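Local coordinates for protein xyloglucan-specific endo-beta-1,4-glucanase BoGH9A (PDB 6DHT) that cleaves the beta-1,4-glucan backbone of xyloglucan internally, as a family 9 glycoside hydrolase, releasing xyloglucan oligosaccharides, at residues Lys31-Asp36 and Leu75-Val80; Gly38-Phe43 and Lys58-Ala63; Asn141-His146 and Arg258-Lys263; Tyr237-Thr242 and Ile328-Tyr333. All coordinates share one frame; numbering follows the deposited sequence.

Contact 1: residues Lys31-Asp36 and Leu75-Val80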
# COMPACT_ATOMS: atom_id res chain seq x y z
N LYS A 31 -13.67 7.91 19.31
CA LYS A 31 -12.72 9.01 19.44
C LYS A 31 -11.88 8.85 20.69
O LYS A 31 -12.33 9.12 21.80
CB LYS A 31 -13.44 10.37 19.44
CG LYS A 31 -14.37 10.51 18.26
CD LYS A 31 -15.10 11.85 18.18
CE LYS A 31 -16.15 11.85 17.10
NZ LYS A 31 -17.24 10.89 17.46
N ILE A 32 -10.65 8.39 20.49
CA ILE A 32 -9.76 8.05 21.57
C ILE A 32 -8.39 8.66 21.38
O ILE A 32 -7.80 8.63 20.29
CB ILE A 32 -9.68 6.52 21.77
CG1 ILE A 32 -11.02 6.04 22.37
CG2 ILE A 32 -8.46 6.12 22.66
CD1 ILE A 32 -11.11 4.60 22.65
N ALA A 33 -7.88 9.26 22.46
CA ALA A 33 -6.51 9.74 22.52
C ALA A 33 -5.83 8.98 23.64
O ALA A 33 -6.51 8.45 24.51
CB ALA A 33 -6.48 11.24 22.79
N VAL A 34 -4.51 8.88 23.58
CA VAL A 34 -3.75 8.17 24.60
C VAL A 34 -2.62 9.06 25.08
O VAL A 34 -1.82 9.56 24.29
CB VAL A 34 -3.18 6.86 24.07
CG1 VAL A 34 -2.25 6.23 25.10
CG2 VAL A 34 -4.31 5.91 23.72
N VAL A 35 -2.54 9.25 26.40
CA VAL A 35 -1.41 9.96 26.96
C VAL A 35 -0.27 8.96 27.10
O VAL A 35 -0.44 7.90 27.70
CB VAL A 35 -1.77 10.56 28.31
CG1 VAL A 35 -0.60 11.36 28.83
CG2 VAL A 35 -2.99 11.44 28.23
N ASP A 36 0.88 9.28 26.52
CA ASP A 36 1.97 8.32 26.38
C ASP A 36 2.67 7.96 27.70
O ASP A 36 3.28 6.91 27.80
CB ASP A 36 3.02 8.86 25.40
CG ASP A 36 4.12 7.86 25.09
OD1 ASP A 36 3.82 6.72 24.69
OD2 ASP A 36 5.31 8.22 25.21
N LEU A 75 -8.11 8.11 26.81
CA LEU A 75 -9.09 9.17 26.90
C LEU A 75 -10.16 8.95 25.84
O LEU A 75 -9.88 9.12 24.65
CB LEU A 75 -8.40 10.51 26.64
CG LEU A 75 -7.06 10.71 27.34
CD1 LEU A 75 -6.51 12.09 27.02
CD2 LEU A 75 -7.15 10.52 28.88
N ASP A 76 -11.36 8.56 26.25
CA ASP A 76 -12.45 8.21 25.32
C ASP A 76 -13.54 9.28 25.33
O ASP A 76 -14.31 9.38 26.30
CB ASP A 76 -13.03 6.85 25.70
CG ASP A 76 -14.02 6.31 24.67
OD1 ASP A 76 -14.54 7.09 23.82
OD2 ASP A 76 -14.34 5.11 24.74
N PHE A 77 -13.61 10.07 24.26
CA PHE A 77 -14.61 11.12 24.09
C PHE A 77 -15.48 10.85 22.85
O PHE A 77 -15.97 11.77 22.18
CB PHE A 77 -13.93 12.49 24.01
CG PHE A 77 -12.73 12.53 23.12
CD1 PHE A 77 -11.50 12.09 23.57
CD2 PHE A 77 -12.81 13.04 21.83
CE1 PHE A 77 -10.37 12.12 22.74
CE2 PHE A 77 -11.68 13.08 21.00
CZ PHE A 77 -10.47 12.62 21.46
N SER A 78 -15.69 9.56 22.58
CA SER A 78 -16.50 9.11 21.44
C SER A 78 -17.89 9.74 21.39
O SER A 78 -18.45 9.94 20.32
CB SER A 78 -16.63 7.58 21.47
OG SER A 78 -15.38 6.93 21.38
N ALA A 79 -18.44 10.08 22.55
CA ALA A 79 -19.79 10.63 22.62
C ALA A 79 -19.89 12.02 22.02
O ALA A 79 -20.97 12.49 21.72
CB ALA A 79 -20.27 10.65 24.07
N VAL A 80 -18.76 12.69 21.82
CA VAL A 80 -18.80 13.99 21.15
C VAL A 80 -18.96 13.72 19.66
O VAL A 80 -18.07 13.13 19.05
CB VAL A 80 -17.54 14.82 21.40
CG1 VAL A 80 -17.66 16.15 20.70
CG2 VAL A 80 -17.30 15.03 22.91

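Contact 2: residues Gly38-Phe43 and Lys58-Ala63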
# COMPACT_ATOMS: atom_id res chain seq x y z
N GLY A 38 2.81 9.42 32.21
CA GLY A 38 2.47 10.38 33.24
C GLY A 38 1.19 10.02 33.97
O GLY A 38 0.39 9.21 33.50
N LYS A 39 0.99 10.64 35.12
CA LYS A 39 -0.19 10.40 35.93
C LYS A 39 -1.32 11.33 35.48
O LYS A 39 -1.18 12.55 35.51
CB LYS A 39 0.15 10.62 37.41
CG LYS A 39 -0.91 10.10 38.37
CD LYS A 39 -0.39 10.00 39.81
CE LYS A 39 -1.50 9.62 40.79
NZ LYS A 39 -2.40 8.54 40.27
N VAL A 40 -2.43 10.73 35.04
CA VAL A 40 -3.59 11.47 34.56
C VAL A 40 -4.83 10.90 35.25
O VAL A 40 -4.96 9.68 35.40
CB VAL A 40 -3.74 11.33 33.02
CG1 VAL A 40 -5.07 11.88 32.54
CG2 VAL A 40 -2.61 12.06 32.33
N GLU A 41 -5.74 11.78 35.67
CA GLU A 41 -6.96 11.33 36.33
C GLU A 41 -8.22 11.82 35.65
O GLU A 41 -9.30 11.27 35.86
CB GLU A 41 -6.94 11.79 37.80
CG GLU A 41 -5.82 11.14 38.60
CD GLU A 41 -5.77 11.60 40.04
OE1 GLU A 41 -6.63 12.42 40.45
OE2 GLU A 41 -4.88 11.13 40.77
N GLU A 42 -8.08 12.84 34.81
CA GLU A 42 -9.22 13.53 34.24
C GLU A 42 -8.85 14.25 32.94
O GLU A 42 -7.75 14.74 32.80
CB GLU A 42 -9.69 14.54 35.28
CG GLU A 42 -10.86 15.38 34.89
CD GLU A 42 -11.24 16.32 36.03
OE1 GLU A 42 -11.39 15.83 37.17
OE2 GLU A 42 -11.38 17.54 35.78
N PHE A 43 -9.79 14.31 31.99
CA PHE A 43 -9.63 15.18 30.83
C PHE A 43 -10.92 15.87 30.49
O PHE A 43 -12.00 15.44 30.91
CB PHE A 43 -9.09 14.41 29.60
CG PHE A 43 -10.11 13.53 28.93
CD1 PHE A 43 -10.36 12.25 29.39
CD2 PHE A 43 -10.81 13.99 27.82
CE1 PHE A 43 -11.31 11.44 28.76
CE2 PHE A 43 -11.74 13.19 27.18
CZ PHE A 43 -11.99 11.92 27.66
N LYS A 58 -13.52 10.86 33.31
CA LYS A 58 -12.83 10.45 34.54
C LYS A 58 -12.75 8.92 34.60
O LYS A 58 -13.21 8.24 33.69
CB LYS A 58 -13.60 10.99 35.75
CG LYS A 58 -13.83 12.50 35.72
CD LYS A 58 -14.61 12.98 36.95
CE LYS A 58 -14.53 14.49 37.09
NZ LYS A 58 -15.36 14.99 38.24
N SER A 59 -12.16 8.39 35.67
CA SER A 59 -12.05 6.94 35.86
C SER A 59 -11.40 6.29 34.65
O SER A 59 -11.96 5.37 34.04
CB SER A 59 -13.40 6.29 36.12
OG SER A 59 -13.98 6.82 37.29
N LEU A 60 -10.22 6.79 34.34
CA LEU A 60 -9.56 6.45 33.09
C LEU A 60 -8.80 5.14 33.16
O LEU A 60 -8.13 4.83 34.15
CB LEU A 60 -8.62 7.57 32.68
CG LEU A 60 -9.23 8.97 32.67
CD1 LEU A 60 -8.12 9.97 32.46
CD2 LEU A 60 -10.32 9.11 31.61
N TYR A 61 -8.89 4.38 32.07
CA TYR A 61 -8.15 3.14 31.91
C TYR A 61 -6.70 3.41 31.60
O TYR A 61 -6.38 4.32 30.84
CB TYR A 61 -8.75 2.32 30.76
CG TYR A 61 -8.01 1.04 30.45
CD1 TYR A 61 -8.19 -0.09 31.23
CD2 TYR A 61 -7.13 0.96 29.37
CE1 TYR A 61 -7.51 -1.26 30.96
CE2 TYR A 61 -6.44 -0.21 29.09
CZ TYR A 61 -6.65 -1.33 29.88
OH TYR A 61 -5.98 -2.50 29.63
N THR A 62 -5.82 2.60 32.19
CA THR A 62 -4.39 2.68 31.92
C THR A 62 -3.86 1.29 31.63
O THR A 62 -4.45 0.30 32.07
CB THR A 62 -3.59 3.29 33.09
OG1 THR A 62 -3.70 2.42 34.23
CG2 THR A 62 -4.11 4.65 33.45
N ALA A 63 -2.76 1.23 30.89
CA ALA A 63 -2.13 -0.03 30.56
C ALA A 63 -0.68 0.20 30.21
O ALA A 63 -0.27 1.33 29.93
CB ALA A 63 -2.84 -0.68 29.37
O HOH W 1 -8.90 8.51 36.25

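Contact 3: residues Asn141-His146 and Arg258-Lys263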
# COMPACT_ATOMS: atom_id res chain seq x y z
N ASN A 141 14.15 4.29 -22.71
CA ASN A 141 13.96 3.96 -24.13
C ASN A 141 15.19 3.26 -24.70
O ASN A 141 15.14 2.76 -25.83
CB ASN A 141 13.65 5.21 -24.94
CG ASN A 141 14.61 6.36 -24.63
OD1 ASN A 141 15.64 6.19 -23.98
ND2 ASN A 141 14.25 7.56 -25.11
N HIS A 142 16.26 3.22 -23.93
CA HIS A 142 17.50 2.57 -24.34
C HIS A 142 17.96 1.61 -23.25
O HIS A 142 18.85 1.92 -22.46
CB HIS A 142 18.57 3.63 -24.62
CG HIS A 142 19.78 3.09 -25.30
ND1 HIS A 142 20.80 2.46 -24.61
CD2 HIS A 142 20.15 3.10 -26.60
CE1 HIS A 142 21.74 2.09 -25.47
NE2 HIS A 142 21.37 2.47 -26.68
N VAL A 143 17.34 0.44 -23.21
CA VAL A 143 17.54 -0.54 -22.15
C VAL A 143 18.10 -1.84 -22.71
O VAL A 143 17.63 -2.32 -23.74
CB VAL A 143 16.19 -0.78 -21.39
CG1 VAL A 143 16.33 -1.84 -20.30
CG2 VAL A 143 15.70 0.51 -20.79
N LEU A 144 19.09 -2.40 -22.02
CA LEU A 144 19.81 -3.57 -22.50
C LEU A 144 19.25 -4.88 -21.97
O LEU A 144 18.93 -5.00 -20.79
CB LEU A 144 21.27 -3.49 -22.05
CG LEU A 144 22.30 -2.94 -23.04
CD1 LEU A 144 21.79 -1.73 -23.79
CD2 LEU A 144 23.57 -2.62 -22.28
N ILE A 145 19.14 -5.87 -22.85
CA ILE A 145 18.92 -7.23 -22.40
C ILE A 145 20.19 -7.68 -21.69
O ILE A 145 21.23 -7.88 -22.31
CB ILE A 145 18.62 -8.19 -23.58
CG1 ILE A 145 17.35 -7.77 -24.32
CG2 ILE A 145 18.52 -9.63 -23.09
CD1 ILE A 145 16.03 -7.92 -23.53
N HIS A 146 20.11 -7.81 -20.37
CA HIS A 146 21.17 -8.39 -19.56
C HIS A 146 21.41 -9.84 -20.01
O HIS A 146 20.51 -10.47 -20.55
CB HIS A 146 20.72 -8.37 -18.11
CG HIS A 146 21.80 -8.66 -17.12
ND1 HIS A 146 21.94 -9.89 -16.51
CD2 HIS A 146 22.78 -7.88 -16.61
CE1 HIS A 146 22.95 -9.85 -15.66
NE2 HIS A 146 23.47 -8.63 -15.69
N ARG A 258 20.81 1.02 -17.92
CA ARG A 258 19.59 0.32 -17.50
C ARG A 258 19.45 -1.03 -18.20
O ARG A 258 19.66 -1.13 -19.41
CB ARG A 258 18.36 1.20 -17.79
CG ARG A 258 18.37 2.54 -17.06
CD ARG A 258 17.90 2.43 -15.63
NE ARG A 258 16.47 2.71 -15.50
CZ ARG A 258 15.86 2.92 -14.33
NH1 ARG A 258 16.52 2.85 -13.19
NH2 ARG A 258 14.56 3.18 -14.32
N TYR A 259 19.10 -2.05 -17.42
CA TYR A 259 18.96 -3.42 -17.92
C TYR A 259 17.61 -4.02 -17.55
O TYR A 259 17.05 -3.65 -16.53
CB TYR A 259 20.01 -4.35 -17.30
CG TYR A 259 21.45 -4.02 -17.64
CD1 TYR A 259 22.16 -3.10 -16.90
CD2 TYR A 259 22.09 -4.66 -18.69
CE1 TYR A 259 23.47 -2.80 -17.19
CE2 TYR A 259 23.42 -4.37 -18.99
CZ TYR A 259 24.09 -3.44 -18.24
OH TYR A 259 25.41 -3.14 -18.52
N VAL A 260 17.11 -4.94 -18.37
CA VAL A 260 16.10 -5.90 -17.92
C VAL A 260 16.81 -7.21 -17.64
O VAL A 260 17.72 -7.61 -18.38
CB VAL A 260 14.90 -6.08 -18.90
CG1 VAL A 260 14.13 -4.76 -19.07
CG2 VAL A 260 15.35 -6.62 -20.24
N VAL A 261 16.43 -7.86 -16.55
CA VAL A 261 17.08 -9.08 -16.11
C VAL A 261 16.16 -10.30 -16.18
O VAL A 261 15.00 -10.22 -16.64
CB VAL A 261 17.64 -8.89 -14.71
CG1 VAL A 261 18.63 -7.73 -14.70
CG2 VAL A 261 16.51 -8.62 -13.72
N GLN A 262 16.72 -11.42 -15.74
CA GLN A 262 16.12 -12.76 -15.76
C GLN A 262 14.61 -12.79 -15.58
O GLN A 262 14.07 -12.22 -14.64
CB GLN A 262 16.76 -13.60 -14.65
CG GLN A 262 16.35 -15.07 -14.63
CD GLN A 262 16.33 -15.66 -13.22
OE1 GLN A 262 17.36 -15.74 -12.55
NE2 GLN A 262 15.13 -16.06 -12.76
N LYS A 263 13.93 -13.50 -16.48
CA LYS A 263 12.52 -13.81 -16.31
C LYS A 263 12.30 -14.64 -15.05
O LYS A 263 13.09 -15.52 -14.73
CB LYS A 263 12.02 -14.59 -17.53
CG LYS A 263 12.04 -13.81 -18.83
CD LYS A 263 11.86 -14.76 -20.01
CE LYS A 263 11.81 -14.02 -21.33
NZ LYS A 263 12.24 -14.90 -22.47
O HOH W 2 20.30 3.14 -20.14

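Contact 4: residues Tyr237-Thr242 and Ile328-Tyr333. With EDO (1,2-ethanediol), chain E; IMD (imidazole), chain B.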
# COMPACT_ATOMS: atom_id res chain seq x y z
N TYR A 237 10.37 -10.25 -17.61
CA TYR A 237 11.63 -9.92 -16.94
C TYR A 237 11.31 -9.46 -15.53
O TYR A 237 10.32 -8.75 -15.33
CB TYR A 237 12.37 -8.82 -17.72
CG TYR A 237 12.56 -9.16 -19.19
CD1 TYR A 237 13.35 -10.23 -19.58
CD2 TYR A 237 11.96 -8.41 -20.17
CE1 TYR A 237 13.53 -10.54 -20.91
CE2 TYR A 237 12.12 -8.71 -21.51
CZ TYR A 237 12.90 -9.78 -21.86
OH TYR A 237 13.04 -10.06 -23.20
N HIS A 238 12.11 -9.88 -14.56
CA HIS A 238 11.83 -9.63 -13.14
C HIS A 238 11.81 -8.14 -12.83
O HIS A 238 10.92 -7.67 -12.10
CB HIS A 238 12.86 -10.35 -12.29
CG HIS A 238 12.53 -10.44 -10.83
ND1 HIS A 238 11.52 -11.24 -10.33
CD2 HIS A 238 13.11 -9.87 -9.76
CE1 HIS A 238 11.49 -11.15 -9.01
NE2 HIS A 238 12.45 -10.32 -8.64
N LYS A 239 12.78 -7.39 -13.33
CA LYS A 239 12.87 -5.96 -13.04
C LYS A 239 13.67 -5.23 -14.12
O LYS A 239 14.36 -5.87 -14.95
CB LYS A 239 13.48 -5.73 -11.67
CG LYS A 239 14.88 -6.34 -11.52
CD LYS A 239 15.48 -6.03 -10.16
CE LYS A 239 16.78 -6.80 -9.91
NZ LYS A 239 17.43 -6.44 -8.63
N LEU A 240 13.56 -3.91 -14.12
CA LEU A 240 14.35 -3.02 -14.96
C LEU A 240 15.19 -2.21 -13.99
O LEU A 240 14.66 -1.54 -13.11
CB LEU A 240 13.44 -2.16 -15.82
CG LEU A 240 14.10 -1.30 -16.91
CD1 LEU A 240 13.07 -0.84 -17.91
CD2 LEU A 240 14.77 -0.08 -16.30
N THR A 241 16.51 -2.31 -14.13
CA THR A 241 17.40 -1.85 -13.07
C THR A 241 18.77 -1.41 -13.60
O THR A 241 19.19 -1.79 -14.70
CB THR A 241 17.60 -2.98 -12.02
OG1 THR A 241 18.36 -2.53 -10.90
CG2 THR A 241 18.27 -4.22 -12.66
N THR A 242 19.43 -0.59 -12.81
CA THR A 242 20.86 -0.35 -12.98
C THR A 242 21.58 -1.46 -12.24
O THR A 242 20.99 -2.16 -11.43
CB THR A 242 21.23 1.01 -12.40
OG1 THR A 242 20.69 1.12 -11.08
CG2 THR A 242 20.70 2.13 -13.25
N ILE A 328 24.15 -7.59 -10.49
CA ILE A 328 23.01 -6.75 -10.15
C ILE A 328 22.86 -6.74 -8.64
O ILE A 328 22.85 -7.79 -8.02
CB ILE A 328 21.73 -7.34 -10.77
CG1 ILE A 328 21.89 -7.55 -12.28
CG2 ILE A 328 20.52 -6.45 -10.45
CD1 ILE A 328 22.10 -6.29 -13.08
N ALA A 329 22.76 -5.55 -8.03
CA ALA A 329 22.72 -5.45 -6.57
C ALA A 329 21.56 -4.63 -6.01
O ALA A 329 21.58 -4.23 -4.85
CB ALA A 329 24.04 -4.85 -6.07
N THR A 330 20.55 -4.42 -6.85
CA THR A 330 19.36 -3.66 -6.46
C THR A 330 18.32 -4.62 -5.89
O THR A 330 18.62 -5.78 -5.68
CB THR A 330 18.81 -2.92 -7.66
OG1 THR A 330 18.51 -3.87 -8.67
CG2 THR A 330 19.85 -1.93 -8.20
N GLY A 331 17.09 -4.17 -5.64
CA GLY A 331 16.14 -4.96 -4.87
C GLY A 331 15.87 -6.35 -5.43
O GLY A 331 15.61 -6.49 -6.62
N GLU A 332 15.94 -7.37 -4.58
CA GLU A 332 15.81 -8.73 -5.08
C GLU A 332 14.37 -9.12 -5.36
O GLU A 332 14.08 -9.66 -6.43
CB GLU A 332 16.43 -9.74 -4.12
CG GLU A 332 16.45 -11.13 -4.73
CD GLU A 332 17.14 -12.16 -3.85
OE1 GLU A 332 16.98 -12.07 -2.61
OE2 GLU A 332 17.83 -13.05 -4.41
N TYR A 333 13.47 -8.86 -4.41
CA TYR A 333 12.09 -9.38 -4.49
C TYR A 333 12.12 -10.85 -4.84
O TYR A 333 11.53 -11.27 -5.84
CB TYR A 333 11.21 -8.60 -5.48
CG TYR A 333 10.92 -7.19 -5.00
CD1 TYR A 333 10.02 -6.95 -3.97
CD2 TYR A 333 11.55 -6.09 -5.57
CE1 TYR A 333 9.76 -5.66 -3.51
CE2 TYR A 333 11.31 -4.80 -5.11
CZ TYR A 333 10.38 -4.60 -4.08
OH TYR A 333 10.11 -3.35 -3.59
C1 EDO E . 12.95 -5.39 -1.74
O1 EDO E . 14.23 -4.82 -1.46
C2 EDO E . 12.86 -6.78 -1.12
O2 EDO E . 13.75 -7.68 -1.79
N1 IMD B . 11.45 -0.31 -0.34
C2 IMD B . 11.34 -1.10 -1.43
N3 IMD B . 10.39 -2.03 -1.18
C4 IMD B . 9.92 -1.84 0.07
C5 IMD B . 10.60 -0.75 0.61

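Contact 1: residues Lys31-Asp36 and Leu75-Val80
Ala33 and Leu75 pair across strands 32-35 and 72-76, antiparallel neighbours in the N-terminal Ig-like domain, the small beta-sandwich that precedes the catalytic module. Theirs is a hydrogen-bonded pair, with Leu75 N to Ala33 O at 2.8 Å and Ala33 N to Leu75 O at 3.0 Å, and Phe77 N adds a further bond to Lys31 O just past the strand.

Beyond that point a side-chain hydroxyl takes over. Lys31 N points almost straight at Ser78 OG (2.9 Å, 170° at the hydrogen), and Asp76 OD1, on the serine's own segment, holds it by accepting from Ser78 OG and Ser78 N, the latter bond closing an Asx turn. The chain of Lys31 runs out over the turn from Phe77 to Val80; its NZ makes weak bonds to Ser78 O and Val80 O and is held also by the carbonyls of Pro27 and Gln29.

Apolar contacts face the sandwich interior, where Leu88 and Phe43 pack on Leu75 and Phe77. Val35 CG2 meets Leu75 CD1 at 3.8 Å. Phe77 CG stands between the backbone N and the carbonyl carbon (chi1 45°), and the ring lies under the first strand: Ala33 CB is at the edge, and Lys31 O sits 3.5 Å above the ring centre.

Contact 2: residues Gly38-Phe43 and Lys58-Ala63
Leu60 reaches in between Val40 and Phe43 and spreads its two methyls over different partners. CD1 touches Val40 CG1 at 3.6 Å and also lies against the backbone of Glu41, 3.7 Å from Glu41 C. CD2 comes to the rim of the Phe43 ring, in its plane, 3.8 Å from Phe43 CE1. Leu60 CB points toward 38-43, and CG, anti to the carbonyl carbon (chi1 -51°), carries both methyls on to these partners.

Lys58 and Glu42 form the outer, solvent-facing part. Their extended side chains lie side by side and point the same way, with Glu42 OE1 3.4 Å from Lys58 CE. The ammonium is farther off: Lys58 NZ is 4.2 Å from Glu42 OE1, beyond a salt bridge, so the attraction between the charges is probably modest.

Beside Leu60 a water joins the backbones, giving a hydrogen to Glu41 O (2.8 Å) and accepting one from Leu60 N (2.9 Å).

The contact lies at the edge of the Ig-like beta-sandwich, where the chain leaves strand 53-58 and crosses to strand 62-63 of the other sheet. Leu60 also packs on Thr73 and Leu75 of strand 72-76, while Val90 of strand 84-90 backs Val40 and Phe43.

Contact 3: residues Asn141-His146 and Arg258-Lys263
Leu144 and Tyr259 are paired in two parallel strands, their side chains side by side and pointing the same way. Leu144 N bonds almost straight to Arg258 O (3.0 Å, 174° at the hydrogen), Leu144 O receives Val260 N, and His146 N continues the ladder to Val260 O.

Packing is close toward His146. Leu144 CB lies 3.7 Å from Tyr259 CD2, and the His146 ring turns its edge to the tyrosine face in an offset edge-to-face pair, planes at 87° and centroids 5.5 Å apart. Val261 CG1 covers one face of the imidazole, whose ND1 and NE2 are bound to Ser148 OG and Pro326 O. An alanine in place of Tyr259 would probably open a gap beside Leu144 and leave the imidazole edge without its aromatic face. On the other side of the sheet Ile145 CD1 meets Val260 CG2 at 3.6 Å.

The ladder is looser toward exposed His142: a water spans the strands, donating to His142 O and accepting from Arg258 N (3.1 Å). Nearby, the Arg258 side chain turns away to a salt bridge with Asp140.

Within the small mixed sheet of the catalytic module, strand 143-145 is flanked by 159-160 and strand 259-260 by 239-241, while Leu320 of helix 317-321 packs on His146.

Contact 4: residues Tyr237-Thr242 and Ile328-Tyr333
The ring of His238 meets the 328-333 loop with its edge, where the carbonyls of Glu332 and Tyr333 lie near the ring plane. His238 NE2 donates to Glu332 O (2.8 Å, 144° at the hydrogen) in the plane of that carbonyl. Tyr315 stacks on the His238 ring, and Ser264 OG bonds its ND1, which helps to fix the ring's rotation. The ring of Tyr333 carries 1,2-ethanediol over one face, C1 lying 3.5 Å above the plane and offset toward the rim. Tyr333 OH accepts from N3 of a bound imidazole (2.8 Å). Both small molecules probably come from the crystallisation liquor; Tyr333 OH is also hydrogen-bonded to Asp168, and the bound imidazole to OE2 of Glu548, the predicted proton donor.

This loop, between helices 317-321 and 339-353 of the family 9 catalytic module, an (alpha/alpha)6 barrel, lies between strand 239-241 and the active-site region, with the side chain of Thr330 about 5 Å from that of Asp171, the predicted nucleophile.

Lys239 extends beyond CG toward the loop. Its NZ donates to Thr330 OG1 (2.8 Å) and, from above the carbonyl plane, to Gly331 O (2.7 Å), with Gln317 OE1 as a further partner. An alanine at Lys239 would probably leave Gly331 O and Gln317 OE1 without this donor and the loop less firmly tied to the strand. Thr330 OG1 donates to Thr241 OG1 (2.6 Å), and Thr241 OG1 in turn donates to Thr242 O on a lone pair. Beside these polar contacts, Ile328 CG2 packs against Thr241 CG2 at 3.9 Å.

From the N terminus, the chain first enters the Ig-like domain. Contact 1 joins strand 32-35 to strand 72-76, and contact 2 closes a shorter loop lying wholly within the one that contact 1 completes. The two touch through Phe43 and Leu60, which meet residues of 75-80, tying the two sheets of the sandwich together. Contacts 3 and 4 follow in the catalytic module, about 46 to 60 Å away between centres. They cross along the chain: 141-146 opens first, 237-242 second, 258-263 closes contact 3, and 328-333 closes contact 4. Strands 239-241 and 259-260 are neighbours in the small mixed sheet and so join the two contacts, and contact 4 ties that sheet to the loop near the active site.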